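Local coordinates for protein transcriptional regulator KdgR (Pseudomonas aeruginosa, PDB 5Y6I) that probably acts as an IclR-family DNA-binding transcription factor, pairing a helix-turn-helix domain with a GAF-related C-terminal domain, at residues Ala102-Val107 with Ala225-Val230; Ala214-Ala219 with Arg253-Arg258. All coordinates share one frame; numbering follows the deposited sequence.

How the contacts relate
Along the chain, helix segment 102-107 comes first, followed by 214-219, 225-230 and 253-258, so the two loops cross: contact 2 opens inside the loop of contact 1 and closes beyond it. Contact 1 closes a loop with 117 intervening residues, setting helix 93-108 against strand 223-232. Contact 2 closes a shorter one of 33, joining strand 209-217 to helix 244-258. The centres lie 13 Å apart, and strands 209-217 and 223-232 are antiparallel neighbours, probably hydrogen-bonded through Leu227 N to Ala214 O and Val216 N to Ala225 O. Leu227 also packs on Ile255, connecting both contacts through the helical layer over one sheet face.

Contact 1: Ala102-Val107 with Ala225-Val230; sequences AELRDV and AVLTVV
Leu104 meets Leu227 and Val229 through a single methyl, CD2, and the contact is entirely apolar. Its CD2 lies 3.9 Å from Leu227 CD2 and 3.8 Å from Val229 CG2. Seen from Leu104 CD2, the two partner methyls lie about 85° apart, so this methyl comes down between them. The other branch is turned from the strand, since Leu104 CD1 is 5.3 Å from Val229 CG2. The two pairs differ in direction: Leu104 and Leu227 run past one another in opposite senses, whereas Leu104 meets Val229 at a slant. With CG anti to the backbone N (chi1 -176°), Leu104 carries its isobutyl group towards the sheet. Leu104 CA is 10.1 Å from Leu227 CA, a gap bridged by the two leucine side chains. With three touching residues, the surface buried is small, 91 Å² over both segments.

This is helix-on-sheet packing in the GAF-related C-terminal domain of an IclR-type regulator, with helix 93-108 lying over the antiparallel sheet. Leu227 and Val229, two residues apart, present their side chains to the helix, while Thr228 between them points away. Leu104 also touches Cys112 on strand 111-118, and Arg247 and Thr251 on helix 244-258, which places it where two helices meet over the sheet.

The polar interactions lie outside the apolar patch. Within the helix, Asp106 N bonds to Ala102 O at 3.0 Å and Val107 N to Glu103 O at 3.1 Å, keeping the turn that carries Leu104 regular. On the far face of the strand, the buried hydroxyl of Thr228 is bonded to Phe113 O. Arg105, on the helix, leads away from the strand, and its NH1 forms a salt bridge with Glu128 and a hydrogen bond to Gln129 O.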
loop_
_atom_site.group_PDB
_atom_site.type_symbol
_atom_site.label_atom_id
_atom_site.label_comp_id
_atom_site.label_asym_id
_atom_site.label_seq_id
_atom_site.Cartn_x
_atom_site.Cartn_y
_atom_site.Cartn_z
ATOM N N ALA A 102 13.080 5.243 18.488
ATOM C CA ALA A 102 14.166 5.293 19.452
ATOM C C ALA A 102 14.818 6.670 19.473
ATOM O O ALA A 102 15.250 7.150 20.531
ATOM C CB ALA A 102 15.177 4.205 19.117
ATOM N N GLU A 103 14.883 7.327 18.316
ATOM C CA GLU A 103 15.407 8.684 18.278
ATOM C C GLU A 103 14.475 9.641 19.005
ATOM O O GLU A 103 14.935 10.481 19.786
ATOM C CB GLU A 103 15.642 9.110 16.827
ATOM C CG GLU A 103 16.475 8.061 16.067
ATOM C CD GLU A 103 16.753 8.390 14.599
ATOM O OE1 GLU A 103 17.940 8.375 14.208
ATOM O OE2 GLU A 103 15.793 8.636 13.831
ATOM N N LEU A 104 13.162 9.508 18.801
ATOM C CA LEU A 104 12.243 10.400 19.494
ATOM C C LEU A 104 12.328 10.184 20.993
ATOM O O LEU A 104 12.254 11.138 21.775
ATOM C CB LEU A 104 10.813 10.181 19.014
ATOM C CG LEU A 104 9.820 11.171 19.633
ATOM C CD1 LEU A 104 10.034 12.553 19.047
ATOM C CD2 LEU A 104 8.390 10.712 19.401
ATOM N N ARG A 105 12.495 8.933 21.416
ATOM C CA ARG A 105 12.692 8.682 22.835
ATOM C C ARG A 105 13.933 9.404 23.344
ATOM O O ARG A 105 13.912 9.999 24.423
ATOM C CB ARG A 105 12.783 7.177 23.089
ATOM C CG ARG A 105 12.916 6.779 24.559
ATOM C CD ARG A 105 14.376 6.609 24.906
ATOM N NE ARG A 105 15.175 6.080 23.788
ATOM C CZ ARG A 105 15.474 4.791 23.615
ATOM N NH1 ARG A 105 15.020 3.885 24.475
ATOM N NH2 ARG A 105 16.211 4.399 22.572
ATOM N N ASP A 106 15.020 9.390 22.571
ATOM C CA ASP A 106 16.278 9.923 23.081
ATOM C C ASP A 106 16.275 11.444 23.167
ATOM O O ASP A 106 17.031 12.011 23.964
ATOM C CB ASP A 106 17.441 9.449 22.213
ATOM C CG ASP A 106 17.642 7.958 22.286
ATOM O OD1 ASP A 106 17.063 7.333 23.202
ATOM O OD2 ASP A 106 18.362 7.409 21.432
ATOM N N VAL A 107 15.449 12.125 22.371
ATOM C CA VAL A 107 15.408 13.583 22.459
ATOM C C VAL A 107 14.468 14.056 23.565
ATOM O O VAL A 107 14.736 15.072 24.208
ATOM C CB VAL A 107 15.015 14.215 21.113
ATOM C CG1 VAL A 107 16.190 14.182 20.153
ATOM C CG2 VAL A 107 13.838 13.506 20.536
ATOM N N ALA A 225 -0.231 2.968 11.853
ATOM C CA ALA A 225 0.055 2.855 13.271
ATOM C C ALA A 225 -0.265 4.193 13.927
ATOM O O ALA A 225 -0.635 5.166 13.260
ATOM C CB ALA A 225 1.513 2.450 13.511
ATOM N N VAL A 226 -0.143 4.216 15.258
ATOM C CA VAL A 226 -0.172 5.435 16.051
ATOM C C VAL A 226 1.085 5.446 16.902
ATOM O O VAL A 226 1.470 4.414 17.465
ATOM C CB VAL A 226 -1.431 5.527 16.932
ATOM C CG1 VAL A 226 -1.451 6.855 17.729
ATOM C CG2 VAL A 226 -2.667 5.413 16.070
ATOM N N LEU A 227 1.745 6.597 16.959
ATOM C CA LEU A 227 2.967 6.763 17.726
ATOM C C LEU A 227 2.680 7.769 18.829
ATOM O O LEU A 227 1.960 8.749 18.614
ATOM C CB LEU A 227 4.126 7.232 16.834
ATOM C CG LEU A 227 5.530 6.858 17.313
ATOM C CD1 LEU A 227 6.491 6.877 16.125
ATOM C CD2 LEU A 227 6.035 7.777 18.420
ATOM N N THR A 228 3.255 7.532 20.002
ATOM C CA THR A 228 2.683 8.059 21.228
ATOM C C THR A 228 3.759 8.262 22.279
ATOM O O THR A 228 4.573 7.362 22.511
ATOM C CB THR A 228 1.658 7.074 21.750
ATOM O OG1 THR A 228 2.193 5.778 21.498
ATOM C CG2 THR A 228 0.373 7.166 21.019
ATOM N N VAL A 229 3.727 9.418 22.940
ATOM C CA VAL A 229 4.662 9.760 24.003
ATOM C C VAL A 229 3.901 9.800 25.321
ATOM O O VAL A 229 2.733 10.204 25.373
ATOM C CB VAL A 229 5.345 11.112 23.719
ATOM C CG1 VAL A 229 6.231 11.543 24.901
ATOM C CG2 VAL A 229 6.155 11.037 22.422
ATOM N N VAL A 230 4.559 9.392 26.404
ATOM C CA VAL A 230 3.829 9.203 27.646
ATOM C C VAL A 230 4.764 9.403 28.834
ATOM O O VAL A 230 5.970 9.154 28.746
ATOM C CB VAL A 230 3.144 7.813 27.625
ATOM C CG1 VAL A 230 4.175 6.721 27.496
ATOM C CG2 VAL A 230 2.234 7.610 28.829
#

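Contact 2: Ala214-Ala219 with Arg253-Arg258; sequences APVFDA and RAISWR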
loop_
_atom_site.group_PDB
_atom_site.type_symbol
_atom_site.label_atom_id
_atom_site.label_comp_id
_atom_site.label_asym_id
_atom_site.label_seq_id
_atom_site.Cartn_x
_atom_site.Cartn_y
_atom_site.Cartn_z
ATOM N N ALA A 214 -0.024 10.695 17.722
ATOM C CA ALA A 214 -0.153 11.096 16.335
ATOM C C ALA A 214 -0.209 9.854 15.461
ATOM O O ALA A 214 0.335 8.804 15.828
ATOM C CB ALA A 214 1.016 11.978 15.881
ATOM N N PRO A 215 -0.866 9.942 14.311
ATOM C CA PRO A 215 -0.996 8.781 13.431
ATOM C C PRO A 215 0.096 8.700 12.372
ATOM O O PRO A 215 0.663 9.711 11.938
ATOM C CB PRO A 215 -2.357 9.012 12.762
ATOM C CG PRO A 215 -2.453 10.525 12.684
ATOM C CD PRO A 215 -1.794 11.028 13.955
ATOM N N VAL A 216 0.341 7.462 11.931
ATOM C CA VAL A 216 1.295 7.141 10.870
ATOM C C VAL A 216 0.546 6.508 9.696
ATOM O O VAL A 216 -0.231 5.562 9.885
ATOM C CB VAL A 216 2.400 6.200 11.382
ATOM C CG1 VAL A 216 3.393 5.904 10.277
ATOM C CG2 VAL A 216 3.087 6.798 12.656
ATOM N N PHE A 217 0.799 7.015 8.487
ATOM C CA PHE A 217 0.072 6.648 7.277
ATOM C C PHE A 217 0.955 5.857 6.322
ATOM O O PHE A 217 2.175 6.044 6.284
ATOM C CB PHE A 217 -0.433 7.893 6.551
ATOM C CG PHE A 217 -1.304 8.769 7.392
ATOM C CD1 PHE A 217 -2.641 8.450 7.593
ATOM C CD2 PHE A 217 -0.795 9.906 7.994
ATOM C CE1 PHE A 217 -3.458 9.264 8.385
ATOM C CE2 PHE A 217 -1.604 10.721 8.785
ATOM C CZ PHE A 217 -2.930 10.403 8.976
ATOM N N ASP A 218 0.330 4.998 5.511
ATOM C CA ASP A 218 1.089 4.307 4.484
ATOM C C ASP A 218 0.985 5.073 3.175
ATOM O O ASP A 218 0.344 6.130 3.080
ATOM C CB ASP A 218 0.650 2.839 4.343
ATOM C CG ASP A 218 -0.795 2.669 3.880
ATOM O OD1 ASP A 218 -1.483 3.686 3.590
ATOM O OD2 ASP A 218 -1.250 1.487 3.807
ATOM N N ALA A 219 1.665 4.534 2.156
ATOM C CA ALA A 219 1.639 5.119 0.821
ATOM C C ALA A 219 0.229 5.481 0.386
ATOM O O ALA A 219 0.015 6.529 -0.236
ATOM C CB ALA A 219 2.260 4.143 -0.178
ATOM N N ARG A 253 5.464 12.298 10.669
ATOM C CA ARG A 253 5.512 12.680 9.263
ATOM C C ARG A 253 6.710 12.071 8.557
ATOM O O ARG A 253 6.637 11.772 7.356
ATOM C CB ARG A 253 5.544 14.191 9.129
ATOM C CG ARG A 253 4.178 14.800 9.273
ATOM C CD ARG A 253 4.284 16.218 9.766
ATOM N NE ARG A 253 2.966 16.773 10.017
ATOM C CZ ARG A 253 2.749 17.972 10.539
ATOM N NH1 ARG A 253 1.506 18.391 10.731
ATOM N NH2 ARG A 253 3.773 18.750 10.865
ATOM N N ALA A 254 7.819 11.875 9.272
ATOM C CA ALA A 254 8.973 11.239 8.641
ATOM C C ALA A 254 8.679 9.779 8.336
ATOM O O ALA A 254 8.825 9.332 7.193
ATOM C CB ALA A 254 10.211 11.370 9.528
ATOM N N ILE A 255 8.251 9.020 9.354
ATOM C CA ILE A 255 7.905 7.615 9.149
ATOM C C ILE A 255 6.914 7.473 8.001
ATOM O O ILE A 255 7.027 6.559 7.173
ATOM C CB ILE A 255 7.339 7.004 10.443
ATOM C CG1 ILE A 255 8.314 7.145 11.609
ATOM C CG2 ILE A 255 6.963 5.536 10.232
ATOM C CD1 ILE A 255 7.779 6.524 12.907
ATOM N N SER A 256 5.935 8.384 7.928
ATOM C CA SER A 256 4.941 8.323 6.869
ATOM C C SER A 256 5.590 8.493 5.511
ATOM O O SER A 256 5.471 7.628 4.637
ATOM C CB SER A 256 3.873 9.398 7.071
ATOM O OG SER A 256 2.925 8.997 8.039
ATOM N N TRP A 257 6.260 9.631 5.311
ATOM C CA TRP A 257 6.869 9.934 4.022
ATOM C C TRP A 257 7.840 8.842 3.597
ATOM O O TRP A 257 8.043 8.626 2.396
ATOM C CB TRP A 257 7.559 11.291 4.105
ATOM C CG TRP A 257 8.334 11.726 2.904
ATOM C CD1 TRP A 257 7.948 12.631 1.958
ATOM C CD2 TRP A 257 9.656 11.316 2.552
ATOM N NE1 TRP A 257 8.943 12.790 1.024
ATOM C CE2 TRP A 257 10.003 11.991 1.368
ATOM C CE3 TRP A 257 10.579 10.426 3.122
ATOM C CZ2 TRP A 257 11.236 11.807 0.738
ATOM C CZ3 TRP A 257 11.794 10.239 2.500
ATOM C CH2 TRP A 257 12.114 10.927 1.319
ATOM N N ARG A 258 8.428 8.119 4.549
ATOM C CA ARG A 258 9.288 7.013 4.148
ATOM C C ARG A 258 8.498 5.807 3.669
ATOM O O ARG A 258 9.051 4.960 2.953
ATOM C CB ARG A 258 10.222 6.632 5.297
ATOM C CG ARG A 258 11.404 7.601 5.387
ATOM C CD ARG A 258 12.099 7.620 6.742
ATOM N NE ARG A 258 12.334 6.275 7.249
ATOM C CZ ARG A 258 13.188 5.991 8.225
ATOM N NH1 ARG A 258 13.338 4.740 8.643
ATOM N NH2 ARG A 258 13.906 6.965 8.773
#
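Phe217 and Ser256 mark the closest backbone approach, with CA atoms 5.2 Å apart, where strand 214-217 and helix 253-258 run nearly parallel, their axes 7.0 Å apart and inclined by 12°. This proximity lets a serine of the helix reach the strand backbone directly. Phe217 N donates to Ser256 OG at 2.9 Å, and the N-H...O angle of 174° makes the bond almost straight. Ser256 OG is set beside its own backbone N (chi1 -80°), from where it also makes a weak hydrogen bond to Thr252 O one turn earlier. The buried hydroxyl thus accepts from the strand and donates weakly to its own helix, which would help fix its rotation.

Carbon atoms pack round the same oxygen. Phe217 CD2 lies 3.8 Å from Ser256 OG, with the hydroxyl placed obliquely to the ring, and Val216 CG1 is likewise 3.8 Å from Ser256 OG. The apolar part of the contact is a methyl pair: Val216 CG1 stands 3.6 Å from Ile255 CG2, and the two side chains cross at about a right angle. Both of these branches are anti to their backbone N. Together the segments bury 191 Å², about twice the surface of contact 1.

Strand 209-217 and strand 223-232 form a beta hairpin in the GAF-related domain, and the contact sits where the first strand gives way to the turn; there Asp218 forms a salt bridge with Arg222. Helix 244-258 covers this end of the sheet beside helix 93-108: Val216 touches Val93, while Ile255 reaches Ala97, Pro100 and, on strand 223-232, Leu227. Trp257, whose CB points away from the strand, makes a cation-pi contact with Arg78 of the second subunit, and Ala219 packs on Leu85 of that chain.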